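Local structure of diacylglycerol lipase (Aspergillus oryzae, 5XK2) at residues A[150-154]-A[268-272]; A[178-182]-A[208-214]; A[197-201]-A[219-223]. The protein probably hydrolyses the ester bonds of mono- and diacylglycerols, as a class 3 lipase of the alpha/beta-hydrolase clan. All coordinates share one frame; numbering follows the deposited sequence.

All three contacts are buried. Contacts 1 and 2 lie at or just after the C-terminal ends of strands 146-152 and 173-178, contact 3 at the first half of strand 198-203, where the chain enters strand 224-227. Contact 1 ties its strand end to the loop 268-272 through histidine rings and a serine hydroxyl, consistent with the catalytic centre of a lipase. Contact 2 joins two loops, and its chemistry is proline packing plus an arginine that binds main-chain carbonyls. Contact 3 relies on a stacked arginine and two waters. Contacts 2 and 3 are linked by a hydrogen bond from His220 NE2 to Pro209 O, and contacts 1 and 2 by main-chain bonds between Tyr178 and both Gly151 and Ser153.

Contact 1 of 3, residues A[150-154]-A[268-272]; sequences VGHSL and HVWYF
The imidazole of His152 sits obliquely over the rim of one face of the His268 ring, with His152 CE1 4.2 Å from His268 NE2. His152 NE2 donates to the main-chain O of His268 at 2.8 Å. The acceptor lies in the plane of the His152 ring, and the C=O...N angle of 164° puts the donor almost straight ahead of the carbonyl. Tyr29 takes the ND1 side, so bonds at both nitrogens fix the rotation of this ring. The same imidazole also turns an edge to the face of Tyr271 in an offset edge-to-face pair, centroids 5.7 Å apart.

Ser153 OG reaches the edge of the His268 ring in its plane, hydrogen-bonded to NE2 at 2.6 Å. OG stands beside the serine's own carbonyl carbon and faces His268. Asp206 OD2 receives both His268 ND1 and Tyr271 OH, so the tyrosine probably helps to position this carboxylate. The positive phi of Ser153 (phi/psi 61/-136°) marks the tight turn from strand 146-152 into helix 154-168. This geometry is consistent with the nucleophile elbow and Ser-His-Asp catalytic triad of alpha/beta-hydrolase lipases.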
loop_
_atom_site.group_PDB
_atom_site.type_symbol
_atom_site.label_atom_id
_atom_site.label_comp_id
_atom_site.label_asym_id
_atom_site.label_seq_id
_atom_site.Cartn_x
_atom_site.Cartn_y
_atom_site.Cartn_z
ATOM N N VAL A 150 -20.624 -6.557 -8.432
ATOM C CA VAL A 150 -19.267 -6.971 -8.765
ATOM C C VAL A 150 -18.252 -5.974 -8.231
ATOM O O VAL A 150 -18.518 -4.773 -8.131
ATOM C CB VAL A 150 -19.118 -7.126 -10.309
ATOM C CG1 VAL A 150 -19.427 -5.827 -11.020
ATOM C CG2 VAL A 150 -17.726 -7.655 -10.712
ATOM N N GLY A 151 -17.087 -6.478 -7.859
ATOM C CA GLY A 151 -15.975 -5.613 -7.527
ATOM C C GLY A 151 -14.684 -6.416 -7.471
ATOM O O GLY A 151 -14.714 -7.655 -7.489
ATOM N N HIS A 152 -13.561 -5.703 -7.385
ATOM C CA HIS A 152 -12.252 -6.313 -7.189
ATOM C C HIS A 152 -11.627 -5.697 -5.939
ATOM O O HIS A 152 -11.893 -4.522 -5.642
ATOM C CB HIS A 152 -11.364 -6.093 -8.442
ATOM C CG HIS A 152 -9.916 -6.425 -8.234
ATOM N ND1 HIS A 152 -8.955 -5.457 -8.033
ATOM C CD2 HIS A 152 -9.269 -7.615 -8.171
ATOM C CE1 HIS A 152 -7.779 -6.038 -7.857
ATOM N NE2 HIS A 152 -7.945 -7.346 -7.923
ATOM N N SER A 153 -10.806 -6.469 -5.221
ATOM C CA SER A 153 -10.055 -5.941 -4.080
ATOM C C SER A 153 -11.030 -5.420 -3.014
ATOM O O SER A 153 -12.037 -6.068 -2.714
ATOM C CB SER A 153 -9.086 -4.831 -4.558
ATOM O OG SER A 153 -8.215 -4.381 -3.527
ATOM N N LEU A 154 -10.761 -4.245 -2.449
ATOM C CA LEU A 154 -11.659 -3.735 -1.401
ATOM C C LEU A 154 -13.066 -3.492 -1.964
ATOM O O LEU A 154 -14.054 -3.628 -1.249
ATOM C CB LEU A 154 -11.092 -2.448 -0.780
ATOM C CG LEU A 154 -10.076 -2.652 0.356
ATOM C CD1 LEU A 154 -8.930 -3.563 -0.022
ATOM C CD2 LEU A 154 -9.550 -1.298 0.863
ATOM N N HIS A 268 -2.387 -10.041 -6.220
ATOM C CA HIS A 268 -3.659 -9.350 -6.007
ATOM C C HIS A 268 -4.207 -8.695 -7.264
ATOM O O HIS A 268 -5.419 -8.492 -7.361
ATOM C CB HIS A 268 -3.500 -8.265 -4.915
ATOM C CG HIS A 268 -4.791 -7.638 -4.481
ATOM N ND1 HIS A 268 -5.832 -8.368 -3.945
ATOM C CD2 HIS A 268 -5.180 -6.340 -4.439
ATOM C CE1 HIS A 268 -6.818 -7.546 -3.617
ATOM N NE2 HIS A 268 -6.445 -6.309 -3.904
ATOM N N VAL A 269 -3.331 -8.304 -8.193
ATOM C CA VAL A 269 -3.803 -7.509 -9.314
ATOM C C VAL A 269 -4.078 -8.332 -10.561
ATOM O O VAL A 269 -4.571 -7.780 -11.540
ATOM C CB VAL A 269 -2.819 -6.358 -9.643
ATOM C CG1 VAL A 269 -2.538 -5.566 -8.375
ATOM C CG2 VAL A 269 -1.514 -6.900 -10.219
ATOM N N TRP A 270 -3.803 -9.642 -10.514
ATOM C CA TRP A 270 -4.044 -10.489 -11.679
ATOM C C TRP A 270 -5.155 -11.492 -11.373
ATOM O O TRP A 270 -4.886 -12.571 -10.848
ATOM C CB TRP A 270 -2.746 -11.241 -12.057
ATOM C CG TRP A 270 -1.639 -10.319 -12.465
ATOM C CD1 TRP A 270 -0.598 -9.892 -11.696
ATOM C CD2 TRP A 270 -1.479 -9.682 -13.749
ATOM N NE1 TRP A 270 0.206 -9.024 -12.422
ATOM C CE2 TRP A 270 -0.319 -8.883 -13.676
ATOM C CE3 TRP A 270 -2.214 -9.701 -14.935
ATOM C CZ2 TRP A 270 0.127 -8.112 -14.759
ATOM C CZ3 TRP A 270 -1.750 -8.941 -16.021
ATOM C CH2 TRP A 270 -0.599 -8.163 -15.914
ATOM N N TYR A 271 -6.382 -11.140 -11.761
ATOM C CA TYR A 271 -7.538 -12.028 -11.619
ATOM C C TYR A 271 -8.137 -12.104 -13.005
ATOM O O TYR A 271 -8.979 -11.300 -13.379
ATOM C CB TYR A 271 -8.524 -11.447 -10.580
ATOM C CG TYR A 271 -8.149 -11.795 -9.159
ATOM C CD1 TYR A 271 -7.048 -11.197 -8.530
ATOM C CD2 TYR A 271 -8.868 -12.750 -8.456
ATOM C CE1 TYR A 271 -6.690 -11.549 -7.217
ATOM C CE2 TYR A 271 -8.526 -13.100 -7.145
ATOM C CZ TYR A 271 -7.433 -12.506 -6.541
ATOM O OH TYR A 271 -7.105 -12.868 -5.255
ATOM N N PHE A 272 -7.703 -13.125 -13.728
ATOM C CA PHE A 272 -7.933 -13.341 -15.164
ATOM C C PHE A 272 -7.378 -12.262 -16.070
ATOM O O PHE A 272 -6.697 -12.586 -17.034
ATOM C CB PHE A 272 -9.427 -13.461 -15.455
ATOM C CG PHE A 272 -10.097 -14.528 -14.661
ATOM C CD1 PHE A 272 -9.918 -15.867 -15.001
ATOM C CD2 PHE A 272 -10.877 -14.210 -13.557
ATOM C CE1 PHE A 272 -10.521 -16.891 -14.247
ATOM C CE2 PHE A 272 -11.482 -15.224 -12.802
ATOM C CZ PHE A 272 -11.302 -16.559 -13.149
#

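Contact 2 of 3, residues A[178-182]-A[208-214]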
loop_
_atom_site.group_PDB
_atom_site.type_symbol
_atom_site.label_atom_id
_atom_site.label_comp_id
_atom_site.label_asym_id
_atom_site.label_seq_id
_atom_site.Cartn_x
_atom_site.Cartn_y
_atom_site.Cartn_z
ATOM N N TYR A 178 -14.005 -10.434 -6.729
ATOM C CA TYR A 178 -12.659 -10.846 -7.136
ATOM C C TYR A 178 -11.664 -10.326 -6.121
ATOM O O TYR A 178 -11.580 -9.128 -5.929
ATOM C CB TYR A 178 -12.335 -10.295 -8.529
ATOM C CG TYR A 178 -13.243 -10.816 -9.621
ATOM C CD1 TYR A 178 -12.934 -12.005 -10.291
ATOM C CD2 TYR A 178 -14.402 -10.121 -9.992
ATOM C CE1 TYR A 178 -13.766 -12.507 -11.299
ATOM C CE2 TYR A 178 -15.228 -10.602 -11.003
ATOM C CZ TYR A 178 -14.911 -11.797 -11.645
ATOM O OH TYR A 178 -15.744 -12.263 -12.647
ATOM N N ALA A 179 -10.917 -11.222 -5.475
ATOM C CA ALA A 179 -9.838 -10.820 -4.561
ATOM C C ALA A 179 -10.367 -10.132 -3.313
ATOM O O ALA A 179 -9.739 -9.226 -2.784
ATOM C CB ALA A 179 -8.825 -9.883 -5.272
ATOM N N ALA A 180 -11.521 -10.574 -2.830
ATOM C CA ALA A 180 -12.161 -9.897 -1.711
ATOM C C ALA A 180 -11.512 -10.213 -0.375
ATOM O O ALA A 180 -11.238 -11.381 -0.066
ATOM C CB ALA A 180 -13.645 -10.290 -1.641
ATOM N N PRO A 181 -11.316 -9.181 0.440
ATOM C CA PRO A 181 -11.154 -9.338 1.891
ATOM C C PRO A 181 -12.352 -10.054 2.513
ATOM O O PRO A 181 -13.429 -10.071 1.925
ATOM C CB PRO A 181 -11.115 -7.896 2.408
ATOM C CG PRO A 181 -10.751 -7.044 1.218
ATOM C CD PRO A 181 -11.292 -7.769 0.003
ATOM N N ARG A 182 -12.171 -10.597 3.715
ATOM C CA ARG A 182 -13.314 -11.048 4.526
ATOM C C ARG A 182 -14.188 -9.851 4.927
ATOM O O ARG A 182 -13.671 -8.727 5.085
ATOM C CB ARG A 182 -12.831 -11.771 5.775
ATOM C CG ARG A 182 -12.057 -13.037 5.472
ATOM C CD ARG A 182 -11.724 -13.790 6.750
ATOM N NE ARG A 182 -11.007 -15.036 6.443
ATOM C CZ ARG A 182 -9.691 -15.198 6.532
ATOM N NH1 ARG A 182 -8.905 -14.196 6.936
ATOM N NH2 ARG A 182 -9.153 -16.385 6.223
ATOM N N VAL A 208 -4.470 -10.121 0.341
ATOM C CA VAL A 208 -5.650 -9.353 0.731
ATOM C C VAL A 208 -6.819 -10.228 1.221
ATOM O O VAL A 208 -7.434 -9.877 2.225
ATOM C CB VAL A 208 -6.069 -8.402 -0.417
ATOM C CG1 VAL A 208 -7.358 -7.645 -0.065
ATOM C CG2 VAL A 208 -4.921 -7.382 -0.669
ATOM N N PRO A 209 -7.104 -11.378 0.574
ATOM C CA PRO A 209 -8.176 -12.247 1.090
ATOM C C PRO A 209 -7.876 -12.876 2.452
ATOM O O PRO A 209 -8.698 -13.654 2.935
ATOM C CB PRO A 209 -8.334 -13.318 -0.007
ATOM C CG PRO A 209 -7.905 -12.598 -1.255
ATOM C CD PRO A 209 -6.700 -11.807 -0.777
ATOM N N LYS A 210 -6.670 -12.687 2.986
ATOM C CA LYS A 210 -6.382 -13.187 4.324
ATOM C C LYS A 210 -6.701 -12.184 5.427
ATOM O O LYS A 210 -6.440 -12.456 6.601
ATOM C CB LYS A 210 -4.913 -13.591 4.430
ATOM C CG LYS A 210 -4.563 -14.700 3.496
ATOM C CD LYS A 210 -3.076 -15.000 3.564
ATOM C CE LYS A 210 -2.649 -15.684 2.328
ATOM N NZ LYS A 210 -1.216 -16.032 2.417
ATOM N N LEU A 211 -7.237 -11.030 5.042
ATOM C CA LEU A 211 -7.574 -9.962 5.990
ATOM C C LEU A 211 -9.043 -9.593 5.891
ATOM O O LEU A 211 -9.640 -9.695 4.824
ATOM C CB LEU A 211 -6.728 -8.718 5.731
ATOM C CG LEU A 211 -5.225 -8.890 5.943
ATOM C CD1 LEU A 211 -4.536 -7.602 5.554
ATOM C CD2 LEU A 211 -4.933 -9.269 7.390
ATOM N N PRO A 212 -9.662 -9.200 7.015
ATOM C CA PRO A 212 -9.158 -9.279 8.388
ATOM C C PRO A 212 -8.941 -10.723 8.814
ATOM O O PRO A 212 -9.392 -11.671 8.133
ATOM C CB PRO A 212 -10.286 -8.636 9.223
ATOM C CG PRO A 212 -11.110 -7.881 8.259
ATOM C CD PRO A 212 -11.001 -8.588 6.944
ATOM N N LEU A 213 -8.237 -10.887 9.926
ATOM C CA LEU A 213 -7.838 -12.204 10.408
ATOM C C LEU A 213 -8.986 -13.048 10.931
ATOM O O LEU A 213 -10.005 -12.536 11.429
ATOM C CB LEU A 213 -6.808 -12.065 11.527
ATOM C CG LEU A 213 -5.520 -11.306 11.228
ATOM C CD1 LEU A 213 -4.637 -11.322 12.466
ATOM C CD2 LEU A 213 -4.808 -11.957 10.071
ATOM N N LEU A 214 -8.795 -14.359 10.853
ATOM C CA LEU A 214 -9.669 -15.298 11.530
ATOM C C LEU A 214 -9.765 -14.974 13.019
ATOM O O LEU A 214 -10.835 -15.094 13.617
ATOM C CB LEU A 214 -9.156 -16.732 11.350
ATOM C CG LEU A 214 -9.134 -17.190 9.899
ATOM C CD1 LEU A 214 -8.318 -18.473 9.742
ATOM C CD2 LEU A 214 -10.570 -17.376 9.412
#
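The backbones of 178-182 and 208-214 come together most closely at Pro181 and Pro209, whose CA atoms are 4.2 Å apart, and no regular strand pairing is formed. One main-chain hydrogen bond joins them, from Arg182 N to Leu211 O at 2.9 Å. Nearby, Pro209 CA makes a CA-H...O contact with Ala180 O. The second segment starts as a 3-10 turn, with Leu211 N bonded to Val208 O, and the peptide between Leu211 and Pro212 is cis.

Among the side chains, Arg182 carries the contact. Its chain is extended from CG to NE (chi2 -174°, chi3 178°), which carries the guanidinium past Pro212 to the carbonyl oxygens of Pro212 and Lys210. NH1 donates to Pro212 O at 2.8 Å; the oxygen lies in the guanidinium plane, and the N-H...O angle is 154°. Lys210 O is another oxygen near Arg182 NH1, 3.0 Å away. Leu214 CD2 lies over the rim of one face, 3.6 Å from Arg182 NH2, and Pro209 O stands over the centre of the other.

At the other end, Pro181 and Val208 lie side by side, Pro181 CG meeting Val208 CG1 at 3.7 Å. The Pro209 ring extends over the Ala179-Ala180 main chain, its CG 3.7 Å from Ala180 O.

Val208 touches His268 of the probable triad, so this joint between the loops borders the active site, and Leu211 packs against Leu263 of the second subunit. The two loops follow strands 173-178 and 198-203; Pro181 also packs on Leu154 and Ala157 of helix 154-168 and on Trp97 of helix 94-98, and Leu211 meets the latter helix too.

Contact 3 of 3, residues A[197-201]-A[219-223]; sequences NNYRF and VHISP
Strand 198-203 of the central sheet is bound here to the irregular chain 219-223, which leads into the adjacent strand 224-227. Arg200 does most of the work. Its guanidinium lies flat on the His220 imidazole, centres 3.6 Å apart and planes only 7° from parallel, with NH1 over the middle of the ring. Within the stack, Arg200 CZ is 3.4 Å from His220 CG, while His220 CB lies over the same group beside NH2.

The edge of the guanidinium grips a single oxygen side-on: Arg200 NE reaches Ile221 O at 2.8 Å and Arg200 NH2 reaches it at 3.0 Å. The oxygen is in the guanidinium plane, and the NH2 bond runs nearly in line with the carbonyl, at a C=O...N angle of 166°. A bend at chi3 (66°) turns the otherwise extended arginine so that it can present this edge to Ile221 and a face to His220. His220 NE2 in turn donates to Pro209 O, a bond that probably limits the rotation of the ring.

In the alpha/beta-hydrolase sheet, strands 198-203 and 224-227 are parallel neighbours, and two waters bridge the segments ahead of their pairing. One accepts from Asn198 ND2 and donates to Ser222 O at 2.6 Å. The other accepts from Arg200 N and donates to Pro223 O, with a weak bond to Asn198 O. A cis peptide precedes Pro223. The side chains of Asn198 and Ile221 cross at about a right angle, with Asn198 CG 4.0 Å from Ile221 CG2; Asn198 OD1 accepts from Arg167, and ND2 also bonds Ile192 O of helix 186-195. Ile221 packs against Ile192 and Thr193 of that helix.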
loop_
_atom_site.group_PDB
_atom_site.type_symbol
_atom_site.label_atom_id
_atom_site.label_comp_id
_atom_site.label_asym_id
_atom_site.label_seq_id
_atom_site.Cartn_x
_atom_site.Cartn_y
_atom_site.Cartn_z
ATOM N N ASN A 197 -25.589 -18.028 -5.383
ATOM C CA ASN A 197 -25.168 -17.083 -6.436
ATOM C C ASN A 197 -23.993 -16.230 -5.988
ATOM O O ASN A 197 -23.961 -15.028 -6.257
ATOM C CB ASN A 197 -26.329 -16.167 -6.855
ATOM C CG ASN A 197 -27.541 -16.931 -7.379
ATOM O OD1 ASN A 197 -28.670 -16.715 -6.915
ATOM N ND2 ASN A 197 -27.319 -17.817 -8.330
ATOM N N ASN A 198 -23.038 -16.865 -5.310
ATOM C CA ASN A 198 -21.805 -16.224 -4.855
ATOM C C ASN A 198 -20.591 -16.730 -5.599
ATOM O O ASN A 198 -20.296 -17.931 -5.562
ATOM C CB ASN A 198 -21.587 -16.476 -3.372
ATOM C CG ASN A 198 -22.738 -15.963 -2.526
ATOM O OD1 ASN A 198 -23.104 -14.804 -2.626
ATOM N ND2 ASN A 198 -23.309 -16.834 -1.696
ATOM N N TYR A 199 -19.870 -15.828 -6.258
ATOM C CA TYR A 199 -18.600 -16.220 -6.868
ATOM C C TYR A 199 -17.483 -15.343 -6.329
ATOM O O TYR A 199 -17.189 -14.259 -6.867
ATOM C CB TYR A 199 -18.715 -16.115 -8.396
ATOM C CG TYR A 199 -19.915 -16.880 -8.874
ATOM C CD1 TYR A 199 -19.860 -18.265 -8.986
ATOM C CD2 TYR A 199 -21.112 -16.234 -9.170
ATOM C CE1 TYR A 199 -20.992 -19.000 -9.375
ATOM C CE2 TYR A 199 -22.247 -16.962 -9.574
ATOM C CZ TYR A 199 -22.163 -18.351 -9.672
ATOM O OH TYR A 199 -23.249 -19.108 -10.065
ATOM N N ARG A 200 -16.785 -15.886 -5.341
ATOM C CA ARG A 200 -15.692 -15.190 -4.680
ATOM C C ARG A 200 -14.382 -15.825 -5.114
ATOM O O ARG A 200 -14.227 -17.053 -5.045
ATOM C CB ARG A 200 -15.832 -15.249 -3.149
ATOM C CG ARG A 200 -14.626 -14.584 -2.431
ATOM C CD ARG A 200 -14.775 -14.636 -0.914
ATOM N NE ARG A 200 -14.714 -16.006 -0.378
ATOM C CZ ARG A 200 -13.594 -16.705 -0.173
ATOM N NH1 ARG A 200 -12.402 -16.173 -0.462
ATOM N NH2 ARG A 200 -13.666 -17.936 0.352
ATOM N N PHE A 201 -13.452 -14.990 -5.572
ATOM C CA PHE A 201 -12.187 -15.478 -6.129
ATOM C C PHE A 201 -10.988 -15.127 -5.291
ATOM O O PHE A 201 -10.927 -14.074 -4.667
ATOM C CB PHE A 201 -11.984 -14.906 -7.539
ATOM C CG PHE A 201 -13.059 -15.320 -8.494
ATOM C CD1 PHE A 201 -14.239 -14.605 -8.561
ATOM C CD2 PHE A 201 -12.895 -16.429 -9.301
ATOM C CE1 PHE A 201 -15.254 -14.980 -9.442
ATOM C CE2 PHE A 201 -13.898 -16.828 -10.166
ATOM C CZ PHE A 201 -15.088 -16.100 -10.235
ATOM N N VAL A 219 -14.791 -14.743 8.957
ATOM C CA VAL A 219 -14.607 -15.917 8.120
ATOM C C VAL A 219 -14.960 -15.515 6.692
ATOM O O VAL A 219 -15.295 -14.364 6.453
ATOM C CB VAL A 219 -15.459 -17.106 8.605
ATOM C CG1 VAL A 219 -15.056 -17.484 10.018
ATOM C CG2 VAL A 219 -16.898 -16.756 8.559
ATOM N N HIS A 220 -14.856 -16.435 5.735
ATOM C CA HIS A 220 -15.181 -16.094 4.342
ATOM C C HIS A 220 -16.511 -16.681 3.916
ATOM O O HIS A 220 -16.931 -17.744 4.393
ATOM C CB HIS A 220 -14.108 -16.625 3.365
ATOM C CG HIS A 220 -13.054 -15.639 2.983
ATOM N ND1 HIS A 220 -13.345 -14.447 2.347
ATOM C CD2 HIS A 220 -11.701 -15.701 3.063
ATOM C CE1 HIS A 220 -12.225 -13.801 2.091
ATOM N NE2 HIS A 220 -11.205 -14.545 2.504
ATOM N N ILE A 221 -17.169 -15.987 2.993
ATOM C CA ILE A 221 -18.240 -16.557 2.206
ATOM C C ILE A 221 -17.698 -17.747 1.424
ATOM O O ILE A 221 -16.566 -17.713 0.932
ATOM C CB ILE A 221 -18.810 -15.498 1.241
ATOM C CG1 ILE A 221 -19.425 -14.360 2.052
ATOM C CG2 ILE A 221 -19.808 -16.103 0.259
ATOM C CD1 ILE A 221 -19.466 -13.022 1.274
ATOM N N SER A 222 -18.499 -18.802 1.328
ATOM C CA SER A 222 -18.128 -20.006 0.605
ATOM C C SER A 222 -19.011 -20.145 -0.648
ATOM O O SER A 222 -20.149 -19.680 -0.658
ATOM C CB SER A 222 -18.284 -21.217 1.549
ATOM O OG SER A 222 -18.221 -22.438 0.838
ATOM N N PRO A 223 -18.498 -20.769 -1.721
ATOM C CA PRO A 223 -17.151 -21.351 -1.826
ATOM C C PRO A 223 -16.087 -20.355 -2.258
ATOM O O PRO A 223 -16.374 -19.210 -2.600
ATOM C CB PRO A 223 -17.325 -22.421 -2.916
ATOM C CG PRO A 223 -18.368 -21.820 -3.829
ATOM C CD PRO A 223 -19.323 -21.079 -2.901
HETATM O O HOH W 1 -22.365 -19.674 -2.050
HETATM O O HOH W 2 -18.262 -17.714 -3.714
#